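Local coordinates for protein molybdopterin synthase catalytic subunit (Helicobacter pylori, PDB 3RPF) that probably converts precursor Z into molybdopterin by inserting two sulfur atoms to form a dithiolene, the sulfur being delivered by its partner MoaD, at residues A69-H80 with A104-F115. Residues are numbered along the deposited sequence; the frame is centred on the assembly and turned at random.
Sequences AKDLGVVLKMAH and ALELYENFIEDF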
loop_
_atom_site.group_PDB
_atom_site.type_symbol
_atom_site.label_atom_id
_atom_site.label_comp_id
_atom_site.label_asym_id
_atom_site.label_seq_id
_atom_site.Cartn_x
_atom_site.Cartn_y
_atom_site.Cartn_z
ATOM N N ALA A 69 2.918 -4.095 15.242
ATOM C CA ALA A 69 2.498 -4.838 14.073
ATOM C C ALA A 69 2.462 -6.340 14.368
ATOM O O ALA A 69 1.498 -7.044 14.029
ATOM C CB ALA A 69 3.447 -4.520 12.920
ATOM N N LYS A 70 3.517 -6.834 15.001
ATOM C CA LYS A 70 3.623 -8.261 15.296
ATOM C C LYS A 70 2.471 -8.731 16.170
ATOM O O LYS A 70 1.925 -9.819 15.950
ATOM C CB LYS A 70 4.961 -8.561 15.972
ATOM C CG LYS A 70 5.258 -10.050 16.090
ATOM C CD LYS A 70 6.702 -10.263 16.528
ATOM C CE LYS A 70 6.991 -11.745 16.763
ATOM N NZ LYS A 70 8.370 -11.961 17.297
ATOM N N ASP A 71 2.101 -7.929 17.166
ATOM C CA ASP A 71 0.944 -8.271 17.998
ATOM C C ASP A 71 -0.329 -8.488 17.184
ATOM O O ASP A 71 -1.242 -9.171 17.628
ATOM C CB ASP A 71 0.719 -7.193 19.058
ATOM C CG ASP A 71 1.672 -7.330 20.217
ATOM O OD1 ASP A 71 2.283 -8.418 20.333
ATOM O OD2 ASP A 71 1.807 -6.364 21.007
ATOM N N LEU A 72 -0.388 -7.906 15.991
ATOM C CA LEU A 72 -1.571 -8.033 15.139
ATOM C C LEU A 72 -1.368 -9.046 14.027
ATOM O O LEU A 72 -2.183 -9.133 13.117
ATOM C CB LEU A 72 -1.943 -6.683 14.527
ATOM C CG LEU A 72 -2.426 -5.605 15.491
ATOM C CD1 LEU A 72 -2.839 -4.369 14.719
ATOM C CD2 LEU A 72 -3.583 -6.117 16.305
ATOM N N GLY A 73 -0.276 -9.801 14.085
ATOM C CA GLY A 73 -0.032 -10.833 13.085
ATOM C C GLY A 73 0.567 -10.280 11.801
ATOM O O GLY A 73 0.568 -10.953 10.773
ATOM N N VAL A 74 1.088 -9.058 11.858
ATOM C CA VAL A 74 1.646 -8.400 10.676
ATOM C C VAL A 74 3.158 -8.183 10.793
ATOM O O VAL A 74 3.638 -7.694 11.814
ATOM C CB VAL A 74 0.966 -7.038 10.466
ATOM C CG1 VAL A 74 1.659 -6.231 9.365
ATOM C CG2 VAL A 74 -0.520 -7.247 10.142
ATOM N N VAL A 75 3.895 -8.552 9.745
ATOM C CA VAL A 75 5.313 -8.243 9.643
ATOM C C VAL A 75 5.508 -6.887 8.991
ATOM O O VAL A 75 5.110 -6.666 7.838
ATOM C CB VAL A 75 6.073 -9.264 8.805
ATOM C CG1 VAL A 75 7.515 -8.797 8.586
ATOM C CG2 VAL A 75 6.060 -10.624 9.490
ATOM N N LEU A 76 6.129 -5.977 9.726
ATOM C CA LEU A 76 6.360 -4.636 9.212
ATOM C C LEU A 76 7.853 -4.385 9.192
ATOM O O LEU A 76 8.516 -4.470 10.232
ATOM C CB LEU A 76 5.658 -3.620 10.106
ATOM C CG LEU A 76 5.807 -2.140 9.733
ATOM C CD1 LEU A 76 5.160 -1.838 8.375
ATOM C CD2 LEU A 76 5.198 -1.262 10.827
ATOM N N LYS A 77 8.393 -4.098 8.011
ATOM C CA LYS A 77 9.823 -3.788 7.887
ATOM C C LYS A 77 10.024 -2.603 6.982
ATOM O O LYS A 77 9.137 -2.259 6.183
ATOM C CB LYS A 77 10.582 -4.993 7.331
ATOM C CG LYS A 77 10.446 -6.220 8.222
ATOM C CD LYS A 77 11.209 -7.402 7.656
ATOM C CE LYS A 77 11.166 -8.573 8.634
ATOM N NZ LYS A 77 11.996 -9.717 8.160
HETATM N N MSE A 78 11.185 -1.960 7.109
HETATM C CA MSE A 78 11.480 -0.812 6.275
HETATM C C MSE A 78 12.970 -0.698 5.966
HETATM O O MSE A 78 13.824 -1.320 6.630
HETATM C CB MSE A 78 10.999 0.471 6.959
HETATM C CG MSE A 78 11.812 0.821 8.214
HETATM SE SE MSE A 78 11.555 2.674 8.780
HETATM C CE MSE A 78 12.666 3.521 7.430
ATOM N N ALA A 79 13.270 0.096 4.946
ATOM C CA ALA A 79 14.640 0.430 4.600
ATOM C C ALA A 79 14.628 1.879 4.187
ATOM O O ALA A 79 13.634 2.360 3.647
ATOM C CB ALA A 79 15.127 -0.424 3.449
ATOM N N HIS A 80 15.728 2.580 4.433
ATOM C CA HIS A 80 15.801 3.986 4.073
ATOM C C HIS A 80 17.229 4.316 3.687
ATOM O O HIS A 80 18.170 3.752 4.251
ATOM C CB HIS A 80 15.339 4.869 5.241
ATOM C CG HIS A 80 14.923 6.242 4.829
ATOM N ND1 HIS A 80 15.809 7.179 4.340
ATOM C CD2 HIS A 80 13.703 6.845 4.815
ATOM C CE1 HIS A 80 15.161 8.290 4.040
ATOM N NE2 HIS A 80 13.881 8.111 4.322
ATOM N N ALA A 104 -3.032 -5.736 7.856
ATOM C CA ALA A 104 -1.849 -5.335 7.087
ATOM C C ALA A 104 -2.061 -3.973 6.445
ATOM O O ALA A 104 -1.165 -3.123 6.450
ATOM C CB ALA A 104 -1.533 -6.368 6.022
ATOM N N LEU A 105 -3.240 -3.768 5.871
ATOM C CA LEU A 105 -3.538 -2.490 5.226
ATOM C C LEU A 105 -3.688 -1.352 6.238
ATOM O O LEU A 105 -3.333 -0.215 5.949
ATOM C CB LEU A 105 -4.814 -2.601 4.388
ATOM C CG LEU A 105 -4.635 -3.304 3.046
ATOM C CD1 LEU A 105 -5.996 -3.675 2.449
ATOM C CD2 LEU A 105 -3.873 -2.420 2.103
ATOM N N GLU A 106 -4.235 -1.651 7.411
ATOM C CA GLU A 106 -4.438 -0.625 8.426
ATOM C C GLU A 106 -3.098 -0.168 8.990
ATOM O O GLU A 106 -2.848 1.029 9.109
ATOM C CB GLU A 106 -5.342 -1.142 9.554
ATOM N N LEU A 107 -2.225 -1.112 9.321
ATOM C CA LEU A 107 -0.898 -0.737 9.829
ATOM C C LEU A 107 -0.105 0.050 8.786
ATOM O O LEU A 107 0.615 0.993 9.108
ATOM C CB LEU A 107 -0.126 -1.977 10.245
ATOM C CG LEU A 107 -0.487 -2.479 11.636
ATOM C CD1 LEU A 107 -0.185 -3.954 11.744
ATOM C CD2 LEU A 107 0.288 -1.684 12.672
ATOM N N TYR A 108 -0.253 -0.345 7.528
ATOM C CA TYR A 108 0.478 0.278 6.428
ATOM C C TYR A 108 0.151 1.760 6.354
ATOM O O TYR A 108 1.054 2.595 6.359
ATOM C CB TYR A 108 0.061 -0.426 5.154
ATOM C CG TYR A 108 0.551 0.108 3.823
ATOM C CD1 TYR A 108 1.770 -0.295 3.286
ATOM C CD2 TYR A 108 -0.267 0.917 3.043
ATOM C CE1 TYR A 108 2.189 0.158 2.030
ATOM C CE2 TYR A 108 0.135 1.363 1.798
ATOM C CZ TYR A 108 1.343 0.980 1.284
ATOM O OH TYR A 108 1.685 1.437 0.015
ATOM N N GLU A 109 -1.140 2.071 6.302
ATOM C CA GLU A 109 -1.619 3.451 6.326
ATOM C C GLU A 109 -1.111 4.192 7.554
ATOM O O GLU A 109 -0.544 5.283 7.445
ATOM C CB GLU A 109 -3.153 3.467 6.351
ATOM N N ASN A 110 -1.349 3.614 8.724
ATOM C CA ASN A 110 -1.000 4.279 9.975
ATOM C C ASN A 110 0.505 4.485 10.111
ATOM O O ASN A 110 0.964 5.547 10.536
ATOM C CB ASN A 110 -1.543 3.493 11.170
ATOM C CG ASN A 110 -3.062 3.529 11.255
ATOM O OD1 ASN A 110 -3.704 4.430 10.717
ATOM N ND2 ASN A 110 -3.641 2.550 11.938
ATOM N N PHE A 111 1.279 3.473 9.745
ATOM C CA PHE A 111 2.733 3.599 9.817
ATOM C C PHE A 111 3.271 4.710 8.930
ATOM O O PHE A 111 4.053 5.551 9.379
ATOM C CB PHE A 111 3.424 2.300 9.422
ATOM C CG PHE A 111 4.923 2.432 9.316
ATOM C CD1 PHE A 111 5.691 2.581 10.462
ATOM C CD2 PHE A 111 5.558 2.407 8.091
ATOM C CE1 PHE A 111 7.061 2.701 10.394
ATOM C CE2 PHE A 111 6.943 2.534 8.011
ATOM C CZ PHE A 111 7.692 2.682 9.176
ATOM N N ILE A 112 2.875 4.709 7.661
ATOM C CA ILE A 112 3.436 5.670 6.715
ATOM C C ILE A 112 3.178 7.101 7.167
ATOM O O ILE A 112 4.051 7.963 7.048
ATOM C CB ILE A 112 2.909 5.437 5.271
ATOM C CG1 ILE A 112 3.300 4.038 4.801
ATOM C CG2 ILE A 112 3.487 6.489 4.320
ATOM C CD1 ILE A 112 2.704 3.650 3.445
ATOM N N GLU A 113 1.987 7.349 7.705
ATOM C CA GLU A 113 1.624 8.687 8.176
ATOM C C GLU A 113 2.454 9.067 9.403
ATOM O O GLU A 113 2.967 10.180 9.490
ATOM C CB GLU A 113 0.126 8.748 8.500
ATOM C CG GLU A 113 -0.363 10.066 9.126
ATOM C CD GLU A 113 -0.357 11.245 8.155
ATOM O OE1 GLU A 113 0.192 11.112 7.039
ATOM O OE2 GLU A 113 -0.904 12.315 8.511
ATOM N N ASP A 114 2.600 8.137 10.340
ATOM C CA ASP A 114 3.417 8.395 11.524
ATOM C C ASP A 114 4.867 8.622 11.128
ATOM O O ASP A 114 5.534 9.517 11.656
ATOM C CB ASP A 114 3.320 7.240 12.510
ATOM C CG ASP A 114 3.785 7.634 13.906
ATOM O OD1 ASP A 114 3.164 8.547 14.483
ATOM O OD2 ASP A 114 4.756 7.046 14.425
ATOM N N PHE A 115 5.351 7.809 10.198
ATOM C CA PHE A 115 6.717 7.922 9.716
ATOM C C PHE A 115 7.005 9.323 9.169
ATOM O O PHE A 115 7.978 9.973 9.557
ATOM C CB PHE A 115 6.983 6.871 8.638
ATOM C CG PHE A 115 8.337 7.003 7.989
ATOM C CD1 PHE A 115 9.426 6.339 8.505
ATOM C CD2 PHE A 115 8.513 7.804 6.872
ATOM C CE1 PHE A 115 10.679 6.465 7.927
ATOM C CE2 PHE A 115 9.769 7.934 6.287
ATOM C CZ PHE A 115 10.847 7.259 6.822
#
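Leu107 pushes its CD1 methyl into a pocket formed by Ala69, Leu72 and Val74, where helix 55-71 gives way to strand 74-82. CD1 lies 3.5 Å from Val74 CB and 3.7 Å from Ala69 CA, and Leu72 CD1 touches it too. Val74 and Leu107 run past each other in opposite senses, and Val74 CG2 also reaches the first turn of segment 104-115 at Ala104. The turn between helix and strand is a Schellman motif: Gly73, at positive phi, is its C-prime residue, with Val74 N bonded to Ala69 O and Gly73 N to Lys70 O.

Further along, every second strand residue faces helix 104-115. Leu76 lays CD2 over one face of the Phe111 ring, 4.3 Å from its centroid, a CH-pi contact. The same ring receives Met78, a selenomethionine, at its edge, with SE 3.9 Å from Phe111 CZ and close to the ring plane. Bent at chi3 (-76°), the Met78 chain carries CE on to Phe115, 3.6 Å from CE1; SE thus makes Met-aromatic contacts with two rings one helical turn apart, obliquely to Phe115. In both phenylalanines CB points toward the strand and CG lies anti to the backbone N. At the far end His80 and Phe115 meet rim to rim, their planes 32° apart and His80 CD2 3.5 Å from Phe115 CZ; His80 NE2 is hydrogen-bonded to Gly74 of the Molybdopterin converting factor chain.

Trp65 and Phe62 of helix 55-71 also pack on Phe111, Trp65 edge-to-face. Helix 101-118 thus packs on the mixed sheet through strand 74-82, part of the hydrophobic core of the MoaE fold, whose His80-Phe115 end touches Gly73 of the Molybdopterin converting factor chain beside Lys116, which probably binds substrate.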